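Local coordinates for protein receptor-type adenylate cyclase GRESAG 4.3 (Trypanosoma brucei, PDB 1FX4) that catalyses the magnesium-dependent conversion of ATP to cyclic AMP and diphosphate through its class III cyclase domain, the part of the receptor-type enzyme in this chain, at residues P35-T40 against L88-N93; R43-L48 against D62-A67; E80-F85 against P220-A225. All coordinates share one frame; numbering follows the deposited sequence.

Interaction 1. Residues P35-T40 against L88-N93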
ATOM      1  N   PRO A  35      13.751  -3.773   9.326  1.00 23.30           N
ATOM      2  CA  PRO A  35      13.263  -5.041   8.767  1.00 23.14           C
ATOM      3  C   PRO A  35      12.797  -5.998   9.861  1.00 23.41           C
ATOM      4  O   PRO A  35      11.715  -6.585   9.761  1.00 23.08           O
ATOM      5  CB  PRO A  35      14.489  -5.586   8.029  1.00 23.63           C
ATOM      6  CG  PRO A  35      15.166  -4.332   7.554  1.00 23.29           C
ATOM      7  CD  PRO A  35      15.079  -3.440   8.780  1.00 23.28           C
ATOM      8  N   ASP A  36      13.599  -6.110  10.916  1.00 23.44           N
ATOM      9  CA  ASP A  36      13.276  -6.993  12.039  1.00 24.13           C
ATOM     10  C   ASP A  36      12.112  -6.478  12.876  1.00 22.19           C
ATOM     11  O   ASP A  36      11.252  -7.245  13.295  1.00 23.04           O
ATOM     12  CB  ASP A  36      14.490  -7.156  12.948  1.00 26.06           C
ATOM     13  CG  ASP A  36      15.620  -7.928  12.292  1.00 28.54           C
ATOM     14  OD1 ASP A  36      15.375  -8.672  11.312  1.00 29.44           O
ATOM     15  OD2 ASP A  36      16.767  -7.789  12.772  1.00 31.00           O
ATOM     16  N   ALA A  37      12.110  -5.179  13.150  1.00 21.20           N
ATOM     17  CA  ALA A  37      11.055  -4.570  13.958  1.00 19.87           C
ATOM     18  C   ALA A  37       9.706  -4.714  13.266  1.00 19.73           C
ATOM     19  O   ALA A  37       8.724  -5.079  13.899  1.00 18.08           O
ATOM     20  CB  ALA A  37      11.364  -3.103  14.237  1.00 20.97           C
ATOM     21  N   VAL A  38       9.671  -4.480  11.955  1.00 19.75           N
ATOM     22  CA  VAL A  38       8.429  -4.609  11.208  1.00 19.48           C
ATOM     23  C   VAL A  38       7.999  -6.068  11.106  1.00 19.46           C
ATOM     24  O   VAL A  38       6.812  -6.363  11.146  1.00 19.41           O
ATOM     25  CB  VAL A  38       8.518  -3.980   9.804  1.00 19.59           C
ATOM     26  CG1 VAL A  38       7.243  -4.277   9.020  1.00 20.06           C
ATOM     27  CG2 VAL A  38       8.708  -2.478   9.934  1.00 20.12           C
ATOM     28  N   ALA A  39       8.965  -6.971  10.984  1.00 19.77           N
ATOM     29  CA  ALA A  39       8.651  -8.393  10.906  1.00 20.22           C
ATOM     30  C   ALA A  39       8.019  -8.805  12.239  1.00 19.81           C
ATOM     31  O   ALA A  39       7.067  -9.572  12.262  1.00 20.65           O
ATOM     32  CB  ALA A  39       9.918  -9.207  10.639  1.00 20.87           C
ATOM     33  N   THR A  40       8.542  -8.265  13.339  1.00 19.88           N
ATOM     34  CA  THR A  40       8.014  -8.563  14.673  1.00 20.02           C
ATOM     35  C   THR A  40       6.589  -8.006  14.756  1.00 19.77           C
ATOM     36  O   THR A  40       5.666  -8.681  15.216  1.00 18.38           O
ATOM     37  CB  THR A  40       8.915  -7.939  15.763  1.00 19.99           C
ATOM     38  OG1 THR A  40      10.215  -8.543  15.689  1.00 22.22           O
ATOM     39  CG2 THR A  40       8.343  -8.154  17.151  1.00 19.69           C
ATOM     40  N   LEU A  88       6.640  -5.716  24.683  1.00 25.51           N
ATOM     41  CA  LEU A  88       7.699  -6.428  23.979  1.00 26.02           C
ATOM     42  C   LEU A  88       9.078  -5.786  24.117  1.00 26.12           C
ATOM     43  O   LEU A  88       9.191  -4.563  24.134  1.00 26.30           O
ATOM     44  CB  LEU A  88       7.370  -6.517  22.491  1.00 26.05           C
ATOM     45  CG  LEU A  88       8.338  -7.460  21.774  1.00 27.05           C
ATOM     46  CD1 LEU A  88       7.581  -8.687  21.291  1.00 26.48           C
ATOM     47  CD2 LEU A  88       9.031  -6.755  20.620  1.00 25.12           C
ATOM     48  N   ASP A  89      10.120  -6.610  24.245  1.00 26.09           N
ATOM     49  CA  ASP A  89      11.479  -6.095  24.300  1.00 27.33           C
ATOM     50  C   ASP A  89      11.913  -6.032  22.842  1.00 26.13           C
ATOM     51  O   ASP A  89      12.150  -7.068  22.216  1.00 26.38           O
ATOM     52  CB  ASP A  89      12.418  -7.018  25.087  1.00 29.68           C
ATOM     53  CG  ASP A  89      13.893  -6.599  24.982  1.00 32.41           C
ATOM     54  OD1 ASP A  89      14.200  -5.489  24.473  1.00 32.48           O
ATOM     55  OD2 ASP A  89      14.759  -7.386  25.425  1.00 34.95           O
ATOM     56  N   TRP A  90      11.994  -4.814  22.313  1.00 26.06           N
ATOM     57  CA  TRP A  90      12.375  -4.575  20.929  1.00 25.80           C
ATOM     58  C   TRP A  90      13.873  -4.696  20.692  1.00 27.56           C
ATOM     59  O   TRP A  90      14.332  -4.658  19.541  1.00 26.19           O
ATOM     60  CB  TRP A  90      11.876  -3.200  20.490  1.00 24.48           C
ATOM     61  CG  TRP A  90      10.386  -3.132  20.452  1.00 22.05           C
ATOM     62  CD1 TRP A  90       9.557  -2.810  21.482  1.00 21.93           C
ATOM     63  CD2 TRP A  90       9.547  -3.437  19.335  1.00 21.03           C
ATOM     64  NE1 TRP A  90       8.251  -2.897  21.082  1.00 21.31           N
ATOM     65  CE2 TRP A  90       8.215  -3.280  19.769  1.00 21.25           C
ATOM     66  CE3 TRP A  90       9.793  -3.834  18.012  1.00 20.80           C
ATOM     67  CZ2 TRP A  90       7.121  -3.507  18.921  1.00 20.86           C
ATOM     68  CZ3 TRP A  90       8.714  -4.059  17.173  1.00 20.42           C
ATOM     69  CH2 TRP A  90       7.389  -3.896  17.632  1.00 20.79           C
ATOM     70  N   GLU A  91      14.626  -4.831  21.788  1.00 28.70           N
ATOM     71  CA  GLU A  91      16.079  -4.986  21.737  1.00 30.74           C
ATOM     72  C   GLU A  91      16.791  -3.771  21.166  1.00 30.54           C
ATOM     73  O   GLU A  91      17.848  -3.894  20.554  1.00 31.30           O
ATOM     74  CB  GLU A  91      16.470  -6.240  20.946  1.00 32.07           C
ATOM     75  CG  GLU A  91      15.910  -7.547  21.488  1.00 36.23           C
ATOM     76  CD  GLU A  91      16.273  -8.739  20.609  1.00 38.84           C
ATOM     77  OE1 GLU A  91      17.397  -8.747  20.055  1.00 40.57           O
ATOM     78  OE2 GLU A  91      15.436  -9.664  20.454  1.00 41.35           O
ATOM     79  N   THR A  92      16.198  -2.601  21.361  1.00 29.99           N
ATOM     80  CA  THR A  92      16.779  -1.354  20.889  1.00 30.26           C
ATOM     81  C   THR A  92      16.021  -0.189  21.491  1.00 30.21           C
ATOM     82  O   THR A  92      14.838  -0.315  21.801  1.00 29.60           O
ATOM     83  CB  THR A  92      16.726  -1.242  19.336  1.00 30.48           C
ATOM     84  OG1 THR A  92      17.341  -0.017  18.932  1.00 31.63           O
ATOM     85  CG2 THR A  92      15.271  -1.248  18.826  1.00 31.00           C
ATOM     86  N   ASN A  93      16.712   0.915  21.742  1.00 30.21           N
ATOM     87  CA  ASN A  93      16.026   2.081  22.247  1.00 31.19           C
ATOM     88  C   ASN A  93      16.026   3.112  21.130  1.00 30.06           C
ATOM     89  O   ASN A  93      15.452   4.187  21.274  1.00 29.66           O
ATOM     90  CB  ASN A  93      16.693   2.649  23.503  1.00 34.66           C
ATOM     91  CG  ASN A  93      15.729   3.499  24.333  1.00 37.64           C
ATOM     92  OD1 ASN A  93      14.827   2.966  24.986  1.00 40.32           O
ATOM     93  ND2 ASN A  93      15.892   4.823  24.281  1.00 38.94           N
TER

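Interaction 2. Residues R43-L48 against D62-A67. With MG (magnesium ion), chain B.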
ATOM      1  N   ARG A  43       4.203 -10.263  13.038  1.00 20.12           N
ATOM      2  CA  ARG A  43       3.965 -11.487  13.807  1.00 20.46           C
ATOM      3  C   ARG A  43       3.039 -11.225  14.990  1.00 20.26           C
ATOM      4  O   ARG A  43       2.142 -12.014  15.261  1.00 20.16           O
ATOM      5  CB  ARG A  43       5.277 -12.091  14.314  1.00 21.39           C
ATOM      6  CG  ARG A  43       5.994 -12.959  13.330  1.00 22.80           C
ATOM      7  CD  ARG A  43       7.033 -13.833  14.041  1.00 23.60           C
ATOM      8  NE  ARG A  43       7.778 -13.091  15.057  1.00 25.35           N
ATOM      9  CZ  ARG A  43       8.816 -12.292  14.811  1.00 25.01           C
ATOM     10  NH1 ARG A  43       9.264 -12.125  13.573  1.00 24.82           N
ATOM     11  NH2 ARG A  43       9.385 -11.635  15.813  1.00 24.62           N
ATOM     12  N   LEU A  44       3.263 -10.124  15.707  1.00 19.94           N
ATOM     13  CA  LEU A  44       2.429  -9.789  16.859  1.00 19.81           C
ATOM     14  C   LEU A  44       0.996  -9.570  16.424  1.00 20.29           C
ATOM     15  O   LEU A  44       0.061 -10.123  17.017  1.00 18.73           O
ATOM     16  CB  LEU A  44       2.925  -8.530  17.575  1.00 20.75           C
ATOM     17  CG  LEU A  44       4.320  -8.560  18.198  1.00 22.51           C
ATOM     18  CD1 LEU A  44       4.612  -7.190  18.800  1.00 23.66           C
ATOM     19  CD2 LEU A  44       4.381  -9.647  19.280  1.00 22.43           C
ATOM     20  N   ILE A  45       0.814  -8.760  15.382  1.00 18.55           N
ATOM     21  CA  ILE A  45      -0.534  -8.494  14.910  1.00 18.62           C
ATOM     22  C   ILE A  45      -1.254  -9.739  14.401  1.00 18.92           C
ATOM     23  O   ILE A  45      -2.424  -9.930  14.684  1.00 18.07           O
ATOM     24  CB  ILE A  45      -0.560  -7.347  13.874  1.00 18.35           C
ATOM     25  CG1 ILE A  45      -0.140  -6.053  14.580  1.00 17.99           C
ATOM     26  CG2 ILE A  45      -1.941  -7.236  13.251  1.00 17.69           C
ATOM     27  CD1 ILE A  45       0.038  -4.841  13.630  1.00 20.23           C
ATOM     28  N   ARG A  46      -0.552 -10.592  13.668  1.00 19.30           N
ATOM     29  CA  ARG A  46      -1.170 -11.815  13.162  1.00 21.50           C
ATOM     30  C   ARG A  46      -1.563 -12.784  14.284  1.00 21.79           C
ATOM     31  O   ARG A  46      -2.559 -13.491  14.162  1.00 22.72           O
ATOM     32  CB  ARG A  46      -0.281 -12.479  12.117  1.00 21.12           C
ATOM     33  CG  ARG A  46      -0.293 -11.689  10.821  1.00 21.49           C
ATOM     34  CD  ARG A  46       0.673 -12.199   9.779  1.00 22.53           C
ATOM     35  NE  ARG A  46       0.377 -11.541   8.512  1.00 23.86           N
ATOM     36  CZ  ARG A  46       1.279 -11.071   7.655  1.00 24.83           C
ATOM     37  NH1 ARG A  46       2.576 -11.181   7.905  1.00 24.46           N
ATOM     38  NH2 ARG A  46       0.865 -10.487   6.536  1.00 24.40           N
ATOM     39  N   SER A  47      -0.815 -12.775  15.388  1.00 22.79           N
ATOM     40  CA  SER A  47      -1.149 -13.621  16.538  1.00 24.82           C
ATOM     41  C   SER A  47      -2.452 -13.123  17.147  1.00 24.41           C
ATOM     42  O   SER A  47      -3.268 -13.913  17.616  1.00 24.54           O
ATOM     43  CB  SER A  47      -0.053 -13.563  17.612  1.00 25.81           C
ATOM     44  OG  SER A  47       1.186 -14.029  17.104  1.00 30.79           O
ATOM     45  N   LEU A  48      -2.616 -11.801  17.182  1.00 23.29           N
ATOM     46  CA  LEU A  48      -3.812 -11.178  17.740  1.00 23.09           C
ATOM     47  C   LEU A  48      -5.017 -11.438  16.846  1.00 22.69           C
ATOM     48  O   LEU A  48      -6.126 -11.690  17.346  1.00 22.35           O
ATOM     49  CB  LEU A  48      -3.596  -9.673  17.916  1.00 24.12           C
ATOM     50  CG  LEU A  48      -2.598  -9.339  19.023  1.00 25.46           C
ATOM     51  CD1 LEU A  48      -2.215  -7.872  18.976  1.00 25.52           C
ATOM     52  CD2 LEU A  48      -3.218  -9.689  20.368  1.00 25.27           C
ATOM     53  N   ASP A  62       3.318  -1.409   5.936  1.00 27.34           N
ATOM     54  CA  ASP A  62       3.204  -1.917   7.295  1.00 27.61           C
ATOM     55  C   ASP A  62       1.814  -1.682   7.853  1.00 25.82           C
ATOM     56  O   ASP A  62       1.603  -1.704   9.066  1.00 26.94           O
ATOM     57  CB  ASP A  62       4.273  -1.320   8.199  1.00 30.22           C
ATOM     58  CG  ASP A  62       4.592   0.109   7.860  1.00 32.74           C
ATOM     59  OD1 ASP A  62       3.662   0.882   7.553  1.00 36.21           O
ATOM     60  OD2 ASP A  62       5.786   0.460   7.901  1.00 35.88           O
ATOM     61  N   SER A  63       0.869  -1.433   6.956  1.00 23.66           N
ATOM     62  CA  SER A  63      -0.510  -1.195   7.341  1.00 23.15           C
ATOM     63  C   SER A  63      -1.333  -2.478   7.276  1.00 22.12           C
ATOM     64  O   SER A  63      -1.176  -3.275   6.346  1.00 23.88           O
ATOM     65  CB  SER A  63      -1.137  -0.154   6.419  1.00 23.93           C
ATOM     66  OG  SER A  63      -2.521  -0.034   6.672  1.00 26.19           O
ATOM     67  N   PHE A  64      -2.192  -2.687   8.268  1.00 19.96           N
ATOM     68  CA  PHE A  64      -3.060  -3.864   8.280  1.00 18.12           C
ATOM     69  C   PHE A  64      -4.506  -3.425   8.134  1.00 17.93           C
ATOM     70  O   PHE A  64      -4.902  -2.359   8.619  1.00 17.20           O
ATOM     71  CB  PHE A  64      -2.959  -4.641   9.608  1.00 18.53           C
ATOM     72  CG  PHE A  64      -1.922  -5.717   9.610  1.00 18.90           C
ATOM     73  CD1 PHE A  64      -0.605  -5.422   9.942  1.00 18.47           C
ATOM     74  CD2 PHE A  64      -2.264  -7.030   9.301  1.00 19.31           C
ATOM     75  CE1 PHE A  64       0.368  -6.427   9.970  1.00 19.86           C
ATOM     76  CE2 PHE A  64      -1.297  -8.046   9.326  1.00 19.84           C
ATOM     77  CZ  PHE A  64       0.017  -7.742   9.660  1.00 19.56           C
ATOM     78  N   MET A  65      -5.280  -4.236   7.428  1.00 17.10           N
ATOM     79  CA  MET A  65      -6.707  -4.009   7.314  1.00 17.87           C
ATOM     80  C   MET A  65      -7.269  -5.311   7.875  1.00 18.08           C
ATOM     81  O   MET A  65      -6.973  -6.403   7.364  1.00 18.59           O
ATOM     82  CB  MET A  65      -7.147  -3.847   5.871  1.00 18.79           C
ATOM     83  CG  MET A  65      -8.645  -3.602   5.763  1.00 20.60           C
ATOM     84  SD  MET A  65      -9.169  -3.426   4.060  1.00 23.13           S
ATOM     85  CE  MET A  65     -10.968  -3.414   4.276  1.00 19.78           C
ATOM     86  N   ILE A  66      -8.035  -5.191   8.949  1.00 18.27           N
ATOM     87  CA  ILE A  66      -8.593  -6.356   9.626  1.00 18.87           C
ATOM     88  C   ILE A  66     -10.106  -6.227   9.713  1.00 19.75           C
ATOM     89  O   ILE A  66     -10.630  -5.131   9.930  1.00 19.50           O
ATOM     90  CB  ILE A  66      -7.980  -6.458  11.054  1.00 18.82           C
ATOM     91  CG1 ILE A  66      -6.450  -6.566  10.961  1.00 17.94           C
ATOM     92  CG2 ILE A  66      -8.531  -7.666  11.796  1.00 19.59           C
ATOM     93  CD1 ILE A  66      -5.728  -6.303  12.273  1.00 18.46           C
ATOM     94  N   ALA A  67     -10.806  -7.342   9.503  1.00 19.99           N
ATOM     95  CA  ALA A  67     -12.262  -7.353   9.581  1.00 21.16           C
ATOM     96  C   ALA A  67     -12.660  -8.289  10.711  1.00 22.07           C
ATOM     97  O   ALA A  67     -11.965  -9.264  10.982  1.00 22.36           O
ATOM     98  CB  ALA A  67     -12.870  -7.833   8.263  1.00 20.91           C
TER
HETATM   99 MG    MG B2001       2.549   2.663   6.437  1.00 22.90          MG
HETATM  100  O   HOH W   1       3.156   4.257   8.202  1.00 43.97           O
HETATM  101  O   HOH W   2       1.703   4.781   5.543  1.00 37.41           O
HETATM  102  O   HOH W   3       1.075   1.711   4.662  1.00 36.44           O

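Interaction 3. Residues E80-F85 against P220-A225. Unlike the reference sequence in segment 80-85: C84 (reference Arg).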
ATOM      1  N   GLU A  80      -5.206  -5.004  22.999  1.00 23.28           N
ATOM      2  CA  GLU A  80      -4.105  -5.922  23.229  1.00 24.27           C
ATOM      3  C   GLU A  80      -2.932  -5.578  22.320  1.00 22.04           C
ATOM      4  O   GLU A  80      -1.777  -5.775  22.687  1.00 20.51           O
ATOM      5  CB  GLU A  80      -4.543  -7.371  23.022  1.00 27.58           C
ATOM      6  CG  GLU A  80      -3.690  -8.356  23.798  1.00 34.35           C
ATOM      7  CD  GLU A  80      -3.637  -8.035  25.298  1.00 37.05           C
ATOM      8  OE1 GLU A  80      -2.558  -8.238  25.901  1.00 39.18           O
ATOM      9  OE2 GLU A  80      -4.664  -7.574  25.864  1.00 38.98           O
ATOM     10  N   LEU A  81      -3.231  -5.038  21.145  1.00 20.77           N
ATOM     11  CA  LEU A  81      -2.164  -4.643  20.236  1.00 19.44           C
ATOM     12  C   LEU A  81      -1.285  -3.606  20.943  1.00 18.31           C
ATOM     13  O   LEU A  81      -0.084  -3.790  21.044  1.00 17.53           O
ATOM     14  CB  LEU A  81      -2.747  -4.083  18.933  1.00 19.83           C
ATOM     15  CG  LEU A  81      -1.760  -3.762  17.798  1.00 19.45           C
ATOM     16  CD1 LEU A  81      -2.541  -3.630  16.499  1.00 18.76           C
ATOM     17  CD2 LEU A  81      -0.977  -2.489  18.064  1.00 21.14           C
ATOM     18  N   GLN A  82      -1.881  -2.526  21.447  1.00 18.31           N
ATOM     19  CA  GLN A  82      -1.099  -1.489  22.118  1.00 18.37           C
ATOM     20  C   GLN A  82      -0.295  -2.029  23.310  1.00 19.66           C
ATOM     21  O   GLN A  82       0.901  -1.699  23.472  1.00 18.05           O
ATOM     22  CB  GLN A  82      -1.998  -0.345  22.563  1.00 18.86           C
ATOM     23  CG  GLN A  82      -2.720   0.342  21.403  1.00 17.76           C
ATOM     24  CD  GLN A  82      -1.750   1.015  20.456  1.00 18.34           C
ATOM     25  OE1 GLN A  82      -0.596   1.257  20.810  1.00 17.36           O
ATOM     26  NE2 GLN A  82      -2.214   1.326  19.244  1.00 17.14           N
ATOM     27  N   LEU A  83      -0.936  -2.888  24.107  1.00 18.79           N
ATOM     28  CA  LEU A  83      -0.272  -3.470  25.264  1.00 20.25           C
ATOM     29  C   LEU A  83       0.873  -4.414  24.892  1.00 20.23           C
ATOM     30  O   LEU A  83       1.935  -4.374  25.508  1.00 20.38           O
ATOM     31  CB  LEU A  83      -1.296  -4.181  26.152  1.00 20.54           C
ATOM     32  CG  LEU A  83      -2.262  -3.218  26.852  1.00 21.62           C
ATOM     33  CD1 LEU A  83      -3.460  -3.962  27.402  1.00 23.28           C
ATOM     34  CD2 LEU A  83      -1.519  -2.451  27.964  1.00 23.10           C
ATOM     35  N   CYS A  84       0.658  -5.252  23.879  1.00 22.07           N
ATOM     36  CA  CYS A  84       1.672  -6.198  23.433  1.00 23.80           C
ATOM     37  C   CYS A  84       2.896  -5.458  22.912  1.00 22.87           C
ATOM     38  O   CYS A  84       4.021  -5.762  23.284  1.00 22.30           O
ATOM     39  CB  CYS A  84       1.114  -7.117  22.335  1.00 26.85           C
ATOM     40  SG  CYS A  84      -0.054  -8.401  22.975  1.00 38.36           S
ATOM     41  N   PHE A  85       2.667  -4.459  22.072  1.00 21.64           N
ATOM     42  CA  PHE A  85       3.773  -3.672  21.518  1.00 21.33           C
ATOM     43  C   PHE A  85       4.531  -2.928  22.618  1.00 20.92           C
ATOM     44  O   PHE A  85       5.755  -2.794  22.562  1.00 21.68           O
ATOM     45  CB  PHE A  85       3.238  -2.684  20.478  1.00 20.81           C
ATOM     46  CG  PHE A  85       3.091  -3.274  19.106  1.00 21.09           C
ATOM     47  CD1 PHE A  85       2.177  -4.291  18.854  1.00 21.76           C
ATOM     48  CD2 PHE A  85       3.870  -2.805  18.054  1.00 21.08           C
ATOM     49  CE1 PHE A  85       2.050  -4.844  17.576  1.00 21.52           C
ATOM     50  CE2 PHE A  85       3.747  -3.357  16.771  1.00 21.19           C
ATOM     51  CZ  PHE A  85       2.832  -4.369  16.535  1.00 20.64           C
ATOM     52  N   PRO A 220      -3.387   3.163  29.738  1.00 22.58           N
ATOM     53  CA  PRO A 220      -3.732   4.352  30.537  1.00 22.56           C
ATOM     54  C   PRO A 220      -2.539   5.233  30.867  1.00 22.80           C
ATOM     55  O   PRO A 220      -1.461   4.740  31.202  1.00 23.67           O
ATOM     56  CB  PRO A 220      -4.337   3.734  31.809  1.00 23.52           C
ATOM     57  CG  PRO A 220      -4.943   2.463  31.310  1.00 23.23           C
ATOM     58  CD  PRO A 220      -3.858   1.935  30.383  1.00 22.59           C
ATOM     59  N   GLY A 221      -2.721   6.546  30.703  1.00 21.79           N
ATOM     60  CA  GLY A 221      -1.654   7.476  31.009  1.00 20.92           C
ATOM     61  C   GLY A 221      -1.043   8.129  29.787  1.00 21.28           C
ATOM     62  O   GLY A 221      -0.347   9.139  29.915  1.00 20.83           O
ATOM     63  N   ARG A 222      -1.261   7.535  28.612  1.00 20.60           N
ATOM     64  CA  ARG A 222      -0.707   8.098  27.382  1.00 20.90           C
ATOM     65  C   ARG A 222      -1.354   9.400  26.976  1.00 21.16           C
ATOM     66  O   ARG A 222      -2.556   9.584  27.143  1.00 21.30           O
ATOM     67  CB  ARG A 222      -0.870   7.131  26.209  1.00 20.50           C
ATOM     68  CG  ARG A 222       0.146   6.016  26.174  1.00 18.92           C
ATOM     69  CD  ARG A 222      -0.076   5.103  24.974  1.00 16.98           C
ATOM     70  NE  ARG A 222       1.027   4.160  24.927  1.00 18.16           N
ATOM     71  CZ  ARG A 222       1.162   3.161  24.068  1.00 16.71           C
ATOM     72  NH1 ARG A 222       0.241   2.944  23.138  1.00 15.98           N
ATOM     73  NH2 ARG A 222       2.240   2.385  24.154  1.00 16.81           N
ATOM     74  N   ASN A 223      -0.538  10.291  26.421  1.00 21.82           N
ATOM     75  CA  ASN A 223      -1.026  11.552  25.888  1.00 23.61           C
ATOM     76  C   ASN A 223      -0.726  11.525  24.412  1.00 23.09           C
ATOM     77  O   ASN A 223       0.245  10.899  23.976  1.00 22.04           O
ATOM     78  CB  ASN A 223      -0.337  12.746  26.522  1.00 26.63           C
ATOM     79  CG  ASN A 223      -0.687  12.888  27.933  1.00 28.50           C
ATOM     80  OD1 ASN A 223       0.099  13.360  28.733  1.00 36.66           O
ATOM     81  ND2 ASN A 223      -1.875  12.454  28.279  1.00 33.78           N
ATOM     82  N   PHE A 224      -1.557  12.218  23.650  1.00 23.33           N
ATOM     83  CA  PHE A 224      -1.403  12.246  22.212  1.00 25.11           C
ATOM     84  C   PHE A 224      -1.497  13.658  21.704  1.00 27.48           C
ATOM     85  O   PHE A 224      -1.990  14.547  22.387  1.00 27.52           O
ATOM     86  CB  PHE A 224      -2.519  11.428  21.569  1.00 23.50           C
ATOM     87  CG  PHE A 224      -2.590  10.032  22.079  1.00 20.80           C
ATOM     88  CD1 PHE A 224      -3.522   9.684  23.049  1.00 20.77           C
ATOM     89  CD2 PHE A 224      -1.687   9.074  21.626  1.00 20.32           C
ATOM     90  CE1 PHE A 224      -3.548   8.383  23.566  1.00 19.43           C
ATOM     91  CE2 PHE A 224      -1.705   7.787  22.135  1.00 19.82           C
ATOM     92  CZ  PHE A 224      -2.645   7.445  23.112  1.00 19.76           C
ATOM     93  N   ALA A 225      -1.027  13.861  20.485  1.00 30.15           N
ATOM     94  CA  ALA A 225      -1.114  15.185  19.889  1.00 33.29           C
ATOM     95  C   ALA A 225      -2.572  15.349  19.472  1.00 35.06           C
ATOM     96  O   ALA A 225      -3.420  14.475  19.747  1.00 35.03           O
ATOM     97  CB  ALA A 225      -0.204  15.271  18.673  1.00 33.74           C
TER
HETATM   98  O   HOH W   4       2.250   0.289  22.262  1.00 18.62           O

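Interaction 1. Residues P35-T40 against L88-N93
W90 points the CZ3 edge of its indole at one turn of helix 34-51, against A37 and T40, in the class III adenylyl cyclase catalytic domain. The contact is a loop-on-helix packing: residues 88-93 join helix 71-87 to helix 94-109 and fold back over the start of helix 34-51. The rim of the indole leads, its CZ3 lying 3.4 Å from the carbonyl O of A37, which sits at the ring edge and in its plane. The methyl CB of A37 touches the same CZ3 at 4.1 Å. T40 comes in obliquely with CG2, which stands anti to the backbone N while OG1 lies beside that N (chi1 -63°). This placement turns the methyl to the loop, where it meets CD2 of L88 tip to tip at 3.8 Å. That leucine methyl also lies over the centre of one face of the indole, so L88 and W90 form a single apolar surface for T40. The hydroxyl of T40 faces back along its own helix: OG1 donates to D36 O at 2.9 Å, reaching that carbonyl from the face opposite to T40 N.

Interaction 2. Residues R43-L48 against D62-A67
F64 and I45 make the tight part of this contact, where helix 34-51 covers strand 63-68 of the central mixed sheet in the class III cyclase fold. Helix and strand segments run almost parallel, with their axes 10.8 Å from each other. The methyl CG2 of I45 sits squarely over the F64 ring, 3.8 Å from its centroid and 4° off the normal, a CH-pi contact. I45 CG1 lies anti to the carbonyl carbon (chi1 -66°), which brings I45 CD1 to the same side of the ring but outside its rim, past the CD1-CE1 edge and 3.8 Å from F64 CD1. I66 adds its CD1 beside I45 CG2 at 4.0 Å, and L81 of helix 71-87 also touches I45. The looser side belongs to the exposed R46. Its extended chain crosses F64 at about a right angle, bringing NE to the ring edge, in plane, while the guanidinium is turned 72° from the ring and takes F64 CZ over one face near its rim. The charged end continues to a salt bridge with E56. At the start of the strand segment, D62 serves the magnesium ion instead of this packing, together with D19; D62 OD1 lies 2.4 Å from the metal.

Interaction 3. Residues E80-F85 against P220-A225
Q82 and R222 meet through a direct hydrogen bond, R222 NH1 donating to Q82 OE1 at 3.0 Å. The bond is bent, with an N-H...O angle of 142°. The acceptor lies in the guanidinium plane, but the donor stands above the amide plane of Q82, and the two flat groups are turned 79° against each other. A fold in the glutamine chain (chi2 -64°) keeps OE1 close to the helix, whereas R222 reaches in from the loop with its chain extended from CG to NE. Water-mediated bonding reinforces the pair: one water accepts from R222 NH2 at 2.8 Å and lies 2.7 Å from the carbonyl O of Q82, with a weak 3.3 Å link to Q82 OE1. In the cyclase fold, this joins helix 71-87 to the loop that follows strand 211-216, bringing parts distant in sequence together beside the central sheet. Further polar bonds fix both groups: Q82 NE2 donates to the carbonyl O of V134, at the start of strand 134-141, while R222 NE and NH1 donate to the carbonyl O atoms of L128 and G174. The guanidinium also makes a cation-pi contact with W129.

In the fold
Helix 34-51 carries one side of interactions 1 and 2, whose centres lie about 15 Å apart, and helix 71-87 ties both to interaction 3. Its last turn offers F85 O to W90 NE1 in a probable hydrogen bond of 2.9 Å, linking the loop of interaction 1 to the helix of interaction 3. Between interactions 2 and 3 the two helices pack closely, L44 CD1 meeting F85 CE1 at 3.7 Å. The metal site belongs directly to interaction 2, through D62. The helix segment 35-40 adjoins it, V38 CG1 packing 4.3 Å from D62 CB, although the A37 side chain is about 13 Å from the magnesium ion. The Q82 side chain of interaction 3 lies about 14 Å from the ion.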